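Local coordinates for urocanate hydratase (Paenibacillus sp. Soil724D2, PDB 7NED), which probably hydrates thiourocanate in bacterial ergothioneine breakdown, as a urocanase-family lyase that binds NAD+ and urocanate, at residues Gly131-Ile136 with Glu389-Glu394; Gly138-Phe143 with Thr177-Ala182; Asn28-Glu31 with Asn35-Glu38. All coordinates share one frame; numbering follows the deposited sequence.

Contact 1 (Gly131-Ile136 with Glu389-Glu394); sequences GSQGVI and EHVPVE. With URO ((2E)-3-(1H-imidazol-4-yl)acrylic acid), chain B.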
ATOM      1  N   GLY A 131       9.013 -24.289   1.058  1.00 16.63           N
ATOM      2  CA  GLY A 131       8.406 -25.541   1.465  1.00 17.19           C
ATOM      3  C   GLY A 131       7.845 -25.422   2.865  1.00 20.67           C
ATOM      4  O   GLY A 131       7.778 -24.344   3.443  1.00 16.68           O
ATOM      5  N   SER A 132       7.478 -26.578   3.440  1.00 17.34           N
ATOM      6  CA  SER A 132       6.938 -26.587   4.798  1.00 17.29           C
ATOM      7  C   SER A 132       7.936 -26.081   5.832  1.00 19.82           C
ATOM      8  O   SER A 132       7.533 -25.628   6.910  1.00 18.24           O
ATOM      9  CB  SER A 132       6.490 -28.012   5.169  1.00 21.02           C
ATOM     10  OG  SER A 132       5.449 -28.465   4.315  1.00 26.12           O
ATOM     11  N   GLN A 133       9.230 -26.162   5.545  1.00 15.17           N
ATOM     12  CA  GLN A 133      10.197 -25.698   6.527  1.00 18.85           C
ATOM     13  C   GLN A 133      10.003 -24.217   6.842  1.00 19.68           C
ATOM     14  O   GLN A 133      10.319 -23.755   7.947  1.00 18.35           O
ATOM     15  CB  GLN A 133      11.615 -25.943   6.016  1.00 17.99           C
ATOM     16  CG  GLN A 133      12.620 -25.581   7.093  1.00 13.78           C
ATOM     17  CD  GLN A 133      14.049 -25.728   6.684  1.00 12.93           C
ATOM     18  OE1 GLN A 133      14.928 -25.625   7.532  1.00 15.22           O
ATOM     19  NE2 GLN A 133      14.305 -25.962   5.388  1.00 14.50           N
ATOM     20  N   GLY A 134       9.464 -23.450   5.896  1.00 16.60           N
ATOM     21  CA  GLY A 134       9.383 -22.015   6.126  1.00 17.64           C
ATOM     22  C   GLY A 134       8.650 -21.668   7.403  1.00 18.58           C
ATOM     23  O   GLY A 134       9.000 -20.690   8.079  1.00 17.82           O
ATOM     24  N   VAL A 135       7.650 -22.477   7.777  1.00 17.53           N
ATOM     25  CA  VAL A 135       6.831 -22.179   8.938  1.00 17.69           C
ATOM     26  C   VAL A 135       7.171 -23.068  10.131  1.00 19.90           C
ATOM     27  O   VAL A 135       6.614 -22.873  11.219  1.00 20.33           O
ATOM     28  CB  VAL A 135       5.325 -22.294   8.586  1.00 19.12           C
ATOM     29  CG1 VAL A 135       4.897 -23.766   8.463  1.00 21.25           C
ATOM     30  CG2 VAL A 135       4.448 -21.555   9.591  1.00 28.07           C
ATOM     31  N   ILE A 136       8.069 -24.036   9.979  1.00 16.57           N
ATOM     32  CA  ILE A 136       8.155 -25.038  11.044  1.00 17.76           C
ATOM     33  C   ILE A 136       8.761 -24.448  12.323  1.00 19.58           C
ATOM     34  O   ILE A 136       8.316 -24.778  13.424  1.00 15.57           O
ATOM     35  CB  ILE A 136       8.892 -26.308  10.577  1.00 19.08           C
ATOM     36  CG1 ILE A 136       8.779 -27.386  11.653  1.00 17.49           C
ATOM     37  CG2 ILE A 136      10.341 -26.044  10.270  1.00 17.93           C
ATOM     38  CD1 ILE A 136       9.494 -28.645  11.260  1.00 19.26           C
ATOM     39  N   GLU A 389      19.020 -32.147  11.648  1.00 22.81           N
ATOM     40  CA  GLU A 389      18.859 -33.580  11.879  1.00 22.20           C
ATOM     41  C   GLU A 389      17.558 -34.088  11.297  1.00 23.16           C
ATOM     42  O   GLU A 389      17.524 -35.199  10.774  1.00 23.80           O
ATOM     43  CB  GLU A 389      18.900 -33.870  13.373  1.00 24.89           C
ATOM     44  CG  GLU A 389      18.696 -35.349  13.770  1.00 29.61           C
ATOM     45  CD  GLU A 389      19.808 -36.269  13.279  1.00 45.36           C
ATOM     46  OE1 GLU A 389      19.545 -37.500  13.103  1.00 50.13           O
ATOM     47  OE2 GLU A 389      20.939 -35.756  13.049  1.00 43.71           O
ATOM     48  N   HIS A 390      16.498 -33.267  11.306  1.00 20.63           N
ATOM     49  CA  HIS A 390      15.145 -33.776  11.139  1.00 20.63           C
ATOM     50  C   HIS A 390      14.345 -33.181   9.993  1.00 21.22           C
ATOM     51  O   HIS A 390      13.306 -33.752   9.650  1.00 20.93           O
ATOM     52  CB  HIS A 390      14.329 -33.576  12.424  1.00 20.00           C
ATOM     53  CG  HIS A 390      14.844 -34.355  13.601  1.00 23.81           C
ATOM     54  ND1 HIS A 390      14.718 -35.724  13.698  1.00 24.77           N
ATOM     55  CD2 HIS A 390      15.433 -33.947  14.750  1.00 22.01           C
ATOM     56  CE1 HIS A 390      15.245 -36.131  14.838  1.00 28.14           C
ATOM     57  NE2 HIS A 390      15.681 -35.074  15.498  1.00 24.69           N
ATOM     58  N   VAL A 391      14.742 -32.055   9.407  1.00 18.20           N
ATOM     59  CA  VAL A 391      13.963 -31.424   8.348  1.00 19.40           C
ATOM     60  C   VAL A 391      14.486 -31.935   7.015  1.00 18.95           C
ATOM     61  O   VAL A 391      15.673 -31.750   6.720  1.00 18.69           O
ATOM     62  CB  VAL A 391      14.040 -29.889   8.428  1.00 22.79           C
ATOM     63  CG1 VAL A 391      13.315 -29.228   7.244  1.00 18.72           C
ATOM     64  CG2 VAL A 391      13.444 -29.447   9.728  1.00 20.43           C
ATOM     65  N   PRO A 392      13.658 -32.561   6.197  1.00 21.99           N
ATOM     66  CA  PRO A 392      14.135 -33.093   4.922  1.00 24.54           C
ATOM     67  C   PRO A 392      14.280 -32.002   3.880  1.00 24.93           C
ATOM     68  O   PRO A 392      13.683 -30.920   3.963  1.00 23.59           O
ATOM     69  CB  PRO A 392      13.022 -34.052   4.498  1.00 30.14           C
ATOM     70  CG  PRO A 392      11.759 -33.337   5.028  1.00 28.37           C
ATOM     71  CD  PRO A 392      12.213 -32.767   6.383  1.00 24.18           C
ATOM     72  N   VAL A 393      15.023 -32.286   2.837  1.00 23.03           N
ATOM     73  CA  VAL A 393      15.177 -31.326   1.775  1.00 24.17           C
ATOM     74  C   VAL A 393      13.891 -31.259   0.978  1.00 25.95           C
ATOM     75  O   VAL A 393      13.302 -32.244   0.722  1.00 25.10           O
ATOM     76  CB  VAL A 393      16.364 -31.685   0.877  1.00 23.08           C
ATOM     77  CG1 VAL A 393      16.311 -30.993  -0.475  1.00 24.90           C
ATOM     78  CG2 VAL A 393      17.654 -31.351   1.573  1.00 23.05           C
ATOM     79  N   GLU A 394      13.453 -30.069   0.677  1.00 21.29           N
ATOM     80  CA  GLU A 394      12.277 -29.846  -0.118  1.00 25.85           C
ATOM     81  C   GLU A 394      12.626 -28.829  -1.199  1.00 23.04           C
ATOM     82  O   GLU A 394      12.838 -27.703  -0.921  1.00 21.74           O
ATOM     83  CB  GLU A 394      11.130 -29.374   0.747  1.00 24.53           C
TER
HETATM   84  OAA URO B 701       6.631 -19.385   5.256  0.69 21.59           O
HETATM   85  CAI URO B 701       5.997 -19.106   4.153  0.69 14.42           C
HETATM   86  OAB URO B 701       6.476 -19.218   3.095  0.69 14.11           O
HETATM   87  CAC URO B 701       4.621 -18.589   4.222  0.69 25.17           C
HETATM   88  CAD URO B 701       4.046 -18.419   5.384  0.69 26.90           C
HETATM   89  CAJ URO B 701       2.728 -17.921   5.258  0.69 25.48           C
HETATM   90  CAF URO B 701       1.745 -17.900   6.202  0.69 28.08           C
HETATM   91  NAH URO B 701       0.551 -17.510   5.654  0.69 29.29           N
HETATM   92  CAE URO B 701       0.820 -17.289   4.388  0.69 24.87           C
HETATM   93  NAG URO B 701       2.119 -17.525   4.097  0.69 26.80           N
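Gln-133 and Val-391 meet where the first turn of helix 133-150, in the Rossmann-like region of urocanase, faces the loop that leaves helix 378-390 in the C-terminal region. The Gln-133 side chain runs extended past one methyl, CG1 of Val-391. With CG anti to the backbone N (chi1 -175°) and the chain extended beyond, the side chain crosses that of Val-391 at about a right angle. CB of Gln-133 is 3.9 Å from Val-391 CG1. The next atom, CG of Gln-133, lies 3.7 Å from the same methyl, Val-391 CG1. The amide carbon CD of Gln-133 comes closest, 3.6 Å from Val-391 CG1. At the tip, OE1 and NE2 also border this methyl, but their polar partners lie on and next to strand 398-400. NE2 bonds to the carbonyl O of Ala-398. OE1 accepts from Ile-400 N and from Arg-399 NH1. The amide thus has a fixed rotation, with apolar contact along its stem and hydrogen bonds at its end. With an alanine here, the valine methyl would lose its neighbour, and the Ala-398 carbonyl, the Ile-400 N-H and Arg-399 would probably be left without their amide mates. Ile-136, one turn on, adds a looser apolar touch to the other valine methyl. The same turn borders the urocanate pocket through Gly-134. Gly-134 C is 3.7 Å from OAA, a carboxylate oxygen of urocanate. Val-391 is the first residue beyond helical geometry after helix 378-390, and Val-391 CG2 lies 4.3 Å from Ile-136 CD1.

Contact 2 (Gly138-Phe143 with Thr177-Ala182); sequences GTYEIF and TLAGAA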
ATOM      1  N   GLY A 138       8.523 -21.338  13.476  1.00 14.88           N
ATOM      2  CA  GLY A 138       7.468 -20.546  14.106  1.00 15.66           C
ATOM      3  C   GLY A 138       6.519 -21.416  14.909  1.00 16.98           C
ATOM      4  O   GLY A 138       6.217 -21.138  16.063  1.00 16.87           O
ATOM      5  N   THR A 139       6.058 -22.499  14.310  1.00 14.20           N
ATOM      6  CA  THR A 139       5.123 -23.375  15.010  1.00 14.91           C
ATOM      7  C   THR A 139       5.786 -24.028  16.217  1.00 15.97           C
ATOM      8  O   THR A 139       5.188 -24.146  17.297  1.00 17.01           O
ATOM      9  CB  THR A 139       4.618 -24.434  14.024  1.00 17.03           C
ATOM     10  OG1 THR A 139       4.093 -23.752  12.861  1.00 16.17           O
ATOM     11  CG2 THR A 139       3.524 -25.300  14.652  1.00 13.96           C
ATOM     12  N   TYR A 140       7.019 -24.472  16.047  1.00 14.40           N
ATOM     13  CA  TYR A 140       7.752 -25.033  17.167  1.00 16.59           C
ATOM     14  C   TYR A 140       7.907 -23.998  18.293  1.00 18.93           C
ATOM     15  O   TYR A 140       7.712 -24.317  19.480  1.00 16.80           O
ATOM     16  CB  TYR A 140       9.080 -25.567  16.632  1.00 14.44           C
ATOM     17  CG  TYR A 140      10.097 -25.954  17.674  1.00 15.21           C
ATOM     18  CD1 TYR A 140      11.096 -25.083  18.047  1.00 16.83           C
ATOM     19  CD2 TYR A 140      10.040 -27.210  18.293  1.00 18.84           C
ATOM     20  CE1 TYR A 140      12.035 -25.444  19.015  1.00 17.86           C
ATOM     21  CE2 TYR A 140      10.962 -27.570  19.253  1.00 19.61           C
ATOM     22  CZ  TYR A 140      11.960 -26.694  19.602  1.00 22.37           C
ATOM     23  OH  TYR A 140      12.884 -27.041  20.553  1.00 20.73           O
ATOM     24  N   GLU A 141       8.203 -22.742  17.939  1.00 16.91           N
ATOM     25  CA  GLU A 141       8.299 -21.689  18.956  1.00 18.93           C
ATOM     26  C   GLU A 141       6.946 -21.409  19.606  1.00 19.05           C
ATOM     27  O   GLU A 141       6.884 -21.056  20.788  1.00 18.63           O
ATOM     28  CB  GLU A 141       8.851 -20.387  18.346  1.00 20.03           C
ATOM     29  CG  GLU A 141      10.356 -20.381  17.942  1.00 24.70           C
ATOM     30  CD  GLU A 141      11.314 -20.900  19.033  1.00 33.62           C
ATOM     31  OE1 GLU A 141      12.293 -21.640  18.681  1.00 32.13           O
ATOM     32  OE2 GLU A 141      11.073 -20.577  20.226  1.00 36.26           O
ATOM     33  N   ILE A 142       5.848 -21.540  18.859  1.00 18.17           N
ATOM     34  CA  ILE A 142       4.529 -21.461  19.498  1.00 15.08           C
ATOM     35  C   ILE A 142       4.374 -22.569  20.530  1.00 18.86           C
ATOM     36  O   ILE A 142       3.961 -22.325  21.672  1.00 17.48           O
ATOM     37  CB  ILE A 142       3.395 -21.528  18.457  1.00 16.27           C
ATOM     38  CG1 ILE A 142       3.397 -20.302  17.551  1.00 14.67           C
ATOM     39  CG2 ILE A 142       2.037 -21.691  19.170  1.00 19.20           C
ATOM     40  CD1 ILE A 142       2.537 -20.477  16.286  1.00 16.97           C
ATOM     41  N   PHE A 143       4.637 -23.818  20.113  1.00 17.09           N
ATOM     42  CA  PHE A 143       4.500 -24.940  21.039  1.00 17.72           C
ATOM     43  C   PHE A 143       5.416 -24.768  22.250  1.00 18.42           C
ATOM     44  O   PHE A 143       4.996 -25.011  23.393  1.00 19.86           O
ATOM     45  CB  PHE A 143       4.790 -26.257  20.321  1.00 17.27           C
ATOM     46  CG  PHE A 143       3.743 -26.643  19.297  1.00 18.23           C
ATOM     47  CD1 PHE A 143       2.466 -26.114  19.349  1.00 15.82           C
ATOM     48  CD2 PHE A 143       4.039 -27.547  18.297  1.00 18.74           C
ATOM     49  CE1 PHE A 143       1.498 -26.476  18.394  1.00 18.03           C
ATOM     50  CE2 PHE A 143       3.070 -27.909  17.338  1.00 18.36           C
ATOM     51  CZ  PHE A 143       1.803 -27.362  17.396  1.00 12.91           C
ATOM     52  N   THR A 177       6.457 -33.090  17.274  1.00 15.66           N
ATOM     53  CA  THR A 177       7.354 -34.104  17.848  1.00 18.98           C
ATOM     54  C   THR A 177       8.728 -33.540  18.208  1.00 20.43           C
ATOM     55  O   THR A 177       9.358 -34.007  19.174  1.00 17.00           O
ATOM     56  CB  THR A 177       7.500 -35.305  16.919  1.00 19.77           C
ATOM     57  OG1 THR A 177       8.041 -34.902  15.661  1.00 17.94           O
ATOM     58  CG2 THR A 177       6.153 -36.020  16.737  1.00 19.31           C
ATOM     59  N   LEU A 178       9.218 -32.533  17.476  1.00 18.85           N
ATOM     60  CA  LEU A 178      10.446 -31.871  17.910  1.00 18.01           C
ATOM     61  C   LEU A 178      10.309 -31.291  19.310  1.00 20.98           C
ATOM     62  O   LEU A 178      11.300 -31.217  20.054  1.00 18.51           O
ATOM     63  CB  LEU A 178      10.827 -30.754  16.913  1.00 18.28           C
ATOM     64  CG  LEU A 178      11.389 -31.288  15.589  1.00 20.51           C
ATOM     65  CD1 LEU A 178      11.494 -30.190  14.595  1.00 18.55           C
ATOM     66  CD2 LEU A 178      12.761 -31.962  15.752  1.00 21.61           C
ATOM     67  N   ALA A 179       9.107 -30.841  19.680  1.00 15.40           N
ATOM     68  CA  ALA A 179       8.849 -30.328  21.012  1.00 16.88           C
ATOM     69  C   ALA A 179       8.490 -31.416  22.012  1.00 18.33           C
ATOM     70  O   ALA A 179       8.149 -31.096  23.154  1.00 20.92           O
ATOM     71  CB  ALA A 179       7.710 -29.302  20.969  1.00 17.93           C
ATOM     72  N   GLY A 180       8.525 -32.675  21.605  1.00 18.35           N
ATOM     73  CA  GLY A 180       8.296 -33.781  22.508  1.00 22.39           C
ATOM     74  C   GLY A 180       6.853 -34.199  22.663  1.00 23.83           C
ATOM     75  O   GLY A 180       6.584 -35.091  23.468  1.00 19.09           O
ATOM     76  N   ALA A 181       5.925 -33.584  21.915  1.00 16.64           N
ATOM     77  CA  ALA A 181       4.488 -33.713  22.116  1.00 19.73           C
ATOM     78  C   ALA A 181       3.950 -34.941  21.402  1.00 18.36           C
ATOM     79  O   ALA A 181       4.589 -35.509  20.519  1.00 16.47           O
ATOM     80  CB  ALA A 181       3.737 -32.468  21.586  1.00 15.70           C
ATOM     81  N   ALA A 182       2.759 -35.348  21.806  1.00 17.90           N
ATOM     82  CA  ALA A 182       1.988 -36.340  21.056  1.00 19.67           C
ATOM     83  C   ALA A 182       0.955 -35.544  20.265  1.00 17.48           C
ATOM     84  O   ALA A 182       0.058 -34.934  20.850  1.00 16.80           O
ATOM     85  CB  ALA A 182       1.315 -37.338  21.994  1.00 20.26           C
TER
HETATM   86  O   HOH W   1      12.720 -29.561  21.754  1.00 25.83           O
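Tyr-140 lays an edge of its ring against the end of helix 172-178. The touching atoms are CD2 and CE2. Tyr-140 CD2 is 3.9 Å from CB of Leu-178, and the two side chains cross at about a right angle. Tyr-140 CE2 is 3.7 Å from the carbonyl O of Leu-178. The backbone N of Ala-179 also sits at the ring edge, in its plane. The methyl of Ala-179 touches both Tyr-140 and Phe-143. Tyr-140 CE2 lies 4.1 Å from Ala-179 CB, and Phe-143 CB lies 4.3 Å from the same Ala-179 methyl.

A water joins the polar atoms of this edge. The water O donates to Tyr-140 OH at 2.8 Å and to the carbonyl O of Leu-178 at 2.8 Å. This gives the carbonyl a partner at the helix end. The tyrosine hydroxyl is also hydrogen-bonded to Asn-382 OD1, so it is held from the side of helix 378-390 as well. A chi1 of 169° turns the Tyr-140 ring opposite its own backbone N and places the CD2-CE2 edge against Leu-178 and Ala-179.

Further out, Trp-383 meets the tyrosine ring with the planes at about 45°. Leu-386 packs on both Tyr-140 and Leu-178.

The backbone turns just after Ala-179. Gly-180 has a positive phi of 89°, and Gly-180 N bonds to Thr-177 O at 2.9 Å. The chain then enters strand 182-187 of the parallel sheet. The turn is a Schellman motif closing helix 172-178, packed against helix 133-150 in the Rossmann-like region of urocanase.

Contact 3 (Asn28-Glu31 with Asn35-Glu38); sequences NVLE and NQKE. With EDO (1,2-ethanediol), chain D.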
ATOM      1  N   ASN A  28      11.585 -22.688  -7.789  1.00 17.71           N
ATOM      2  CA  ASN A  28      11.586 -23.430  -6.532  1.00 16.95           C
ATOM      3  C   ASN A  28      10.226 -23.383  -5.831  1.00 19.79           C
ATOM      4  O   ASN A  28       9.815 -24.375  -5.218  1.00 18.74           O
ATOM      5  CB  ASN A  28      12.681 -22.884  -5.611  1.00 16.37           C
ATOM      6  CG  ASN A  28      12.883 -23.744  -4.376  1.00 18.63           C
ATOM      7  OD1 ASN A  28      13.029 -24.973  -4.487  1.00 18.02           O
ATOM      8  ND2 ASN A  28      12.905 -23.108  -3.186  1.00 15.83           N
ATOM      9  N   VAL A  29       9.514 -22.242  -5.869  1.00 16.46           N
ATOM     10  CA  VAL A  29       8.202 -22.249  -5.218  1.00 16.45           C
ATOM     11  C   VAL A  29       7.231 -23.107  -6.021  1.00 16.05           C
ATOM     12  O   VAL A  29       6.276 -23.657  -5.459  1.00 17.09           O
ATOM     13  CB  VAL A  29       7.619 -20.834  -4.985  1.00 16.65           C
ATOM     14  CG1 VAL A  29       8.585 -19.962  -4.178  1.00 13.82           C
ATOM     15  CG2 VAL A  29       7.245 -20.154  -6.299  1.00 15.12           C
ATOM     16  N   LEU A  30       7.421 -23.209  -7.344  1.00 17.54           N
ATOM     17  CA  LEU A  30       6.566 -24.104  -8.120  1.00 18.69           C
ATOM     18  C   LEU A  30       6.949 -25.563  -7.859  1.00 20.17           C
ATOM     19  O   LEU A  30       6.078 -26.432  -7.698  1.00 19.32           O
ATOM     20  CB  LEU A  30       6.645 -23.754  -9.615  1.00 19.58           C
ATOM     21  CG  LEU A  30       5.962 -22.427 -10.007  1.00 17.96           C
ATOM     22  CD1 LEU A  30       6.286 -22.003 -11.449  1.00 25.28           C
ATOM     23  CD2 LEU A  30       4.467 -22.497  -9.820  1.00 19.47           C
ATOM     24  N   GLU A  31       8.248 -25.830  -7.729  1.00 17.07           N
ATOM     25  CA  GLU A  31       8.691 -27.179  -7.404  1.00 19.52           C
ATOM     26  C   GLU A  31       8.110 -27.645  -6.073  1.00 21.74           C
ATOM     27  O   GLU A  31       7.695 -28.807  -5.938  1.00 20.91           O
ATOM     28  CB  GLU A  31      10.221 -27.236  -7.379  1.00 18.89           C
ATOM     29  CG  GLU A  31      10.788 -28.631  -6.978  1.00 21.34           C
ATOM     30  CD  GLU A  31      12.302 -28.722  -7.135  1.00 22.11           C
ATOM     31  OE1 GLU A  31      12.925 -27.760  -7.672  1.00 22.26           O
ATOM     32  OE2 GLU A  31      12.880 -29.752  -6.713  1.00 22.53           O
ATOM     33  N   ASN A  35       0.070 -27.300  -5.815  1.00 21.25           N
ATOM     34  CA  ASN A  35      -0.653 -27.566  -7.075  1.00 22.22           C
ATOM     35  C   ASN A  35       0.025 -26.748  -8.184  1.00 23.39           C
ATOM     36  O   ASN A  35      -0.523 -25.803  -8.740  1.00 23.23           O
ATOM     37  CB  ASN A  35      -2.142 -27.243  -6.939  1.00 23.82           C
ATOM     38  CG  ASN A  35      -2.977 -27.758  -8.111  1.00 29.13           C
ATOM     39  OD1 ASN A  35      -2.456 -28.315  -9.072  1.00 25.87           O
ATOM     40  ND2 ASN A  35      -4.289 -27.563  -8.028  1.00 28.79           N
ATOM     41  N   GLN A  36       1.272 -27.123  -8.500  1.00 26.87           N
ATOM     42  CA  GLN A  36       2.086 -26.409  -9.491  1.00 24.46           C
ATOM     43  C   GLN A  36       1.344 -26.195 -10.805  1.00 24.16           C
ATOM     44  O   GLN A  36       1.436 -25.138 -11.433  1.00 25.42           O
ATOM     45  CB  GLN A  36       3.331 -27.242  -9.753  1.00 24.35           C
ATOM     46  CG  GLN A  36       4.237 -26.633 -10.708  1.00 29.56           C
ATOM     47  CD  GLN A  36       5.293 -27.603 -11.153  1.00 25.84           C
ATOM     48  OE1 GLN A  36       5.348 -27.984 -12.323  1.00 25.29           O
ATOM     49  NE2 GLN A  36       6.197 -27.935 -10.247  1.00 24.19           N
ATOM     50  N   LYS A  37       0.600 -27.205 -11.218  1.00 22.91           N
ATOM     51  CA  LYS A  37      -0.145 -27.174 -12.453  1.00 25.11           C
ATOM     52  C   LYS A  37      -1.093 -25.974 -12.492  1.00 25.61           C
ATOM     53  O   LYS A  37      -1.390 -25.445 -13.575  1.00 25.43           O
ATOM     54  CB  LYS A  37      -0.829 -28.513 -12.566  1.00 31.21           C
ATOM     55  CG  LYS A  37      -1.640 -28.938 -13.653  1.00 37.10           C
ATOM     56  N   GLU A  38      -1.609 -25.508 -11.347  1.00 24.18           N
ATOM     57  CA  GLU A  38      -2.464 -24.291 -11.352  1.00 25.99           C
ATOM     58  C   GLU A  38      -1.709 -23.035 -10.890  1.00 23.65           C
ATOM     59  O   GLU A  38      -2.334 -22.034 -10.520  1.00 21.59           O
ATOM     60  CB  GLU A  38      -3.723 -24.484 -10.491  1.00 27.88           C
ATOM     61  CG  GLU A  38      -4.688 -25.562 -10.985  1.00 29.19           C
ATOM     62  CD  GLU A  38      -5.278 -25.232 -12.350  1.00 39.63           C
ATOM     63  OE1 GLU A  38      -5.373 -26.140 -13.208  1.00 48.23           O
ATOM     64  OE2 GLU A  38      -5.621 -24.056 -12.590  1.00 44.33           O
TER
HETATM   65  C1  EDO D 703       1.151 -30.866  -9.204  1.00 27.01           C
HETATM   66  O1  EDO D 703       0.424 -29.912  -9.926  1.00 30.62           O
HETATM   67  C2  EDO D 703       2.327 -30.217  -8.540  1.00 32.96           C
HETATM   68  O2  EDO D 703       2.005 -29.587  -7.315  1.00 33.95           O
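The carbonyl O of Leu-30 accepts a hydrogen bond from NE2 of Gln-36 at 3.0 Å. The N-H points nearly straight at the oxygen, with an angle of 163°. The donor stands well above the carbonyl plane, 70° out of it, while the oxygen lies close to the plane of the glutamine amide. The Gln-36 stem reaches back beside Leu-30. A chi1 of -179° swings CG of Gln-36 away from the backbone N, to 3.9 Å from Leu-30 CB. The other end of the amide is used as well: OE1 accepts from Ile-4 N, in the N-terminal segment. The glutamine thus ties the last turn of helix 17-31 to the chain before that helix.

The backbone of the short 3-10 turn binds a molecule of 1,2-ethanediol, probably from the crystallisation liquor. Gln-36 N donates to O2 of the diol at 2.8 Å. Lys-37 N donates to O1 of the diol at 3.0 Å. Arg-3 and Gly-33 hold the diol too. Within the turn, Glu-38 N bonds to Asn-35 O at 2.8 Å.

Glu-31 turns its carboxylate to the same N-terminal segment, with a salt bridge to Arg-8 and a bond from Ala-6 N. Both polar ends of the buried Gln-36 amide have partners. Donor and acceptor have distinct mates, which fixes which way round the amide sits.

Contacts 1 and 2 share helix 133-150, and their centres are about 14 Å apart. They touch directly: CD2 of His-390 is 3.5 Å from CD2 of Leu-178, and CD1 of Ile-136 packs on CD1 of Leu-178. Along the chain, contact 2 is nested inside the loop closed by contact 1. Contact 3 comes earlier in sequence. Its centre is about 17 Å from that of contact 1, with nearest atoms about 4 Å apart but no touch. Contact 1 includes Gly-134 of the urocanate pocket. The side chain of Tyr-140 in contact 2 and that of Leu-30 in contact 3 are each about 13 Å from urocanate.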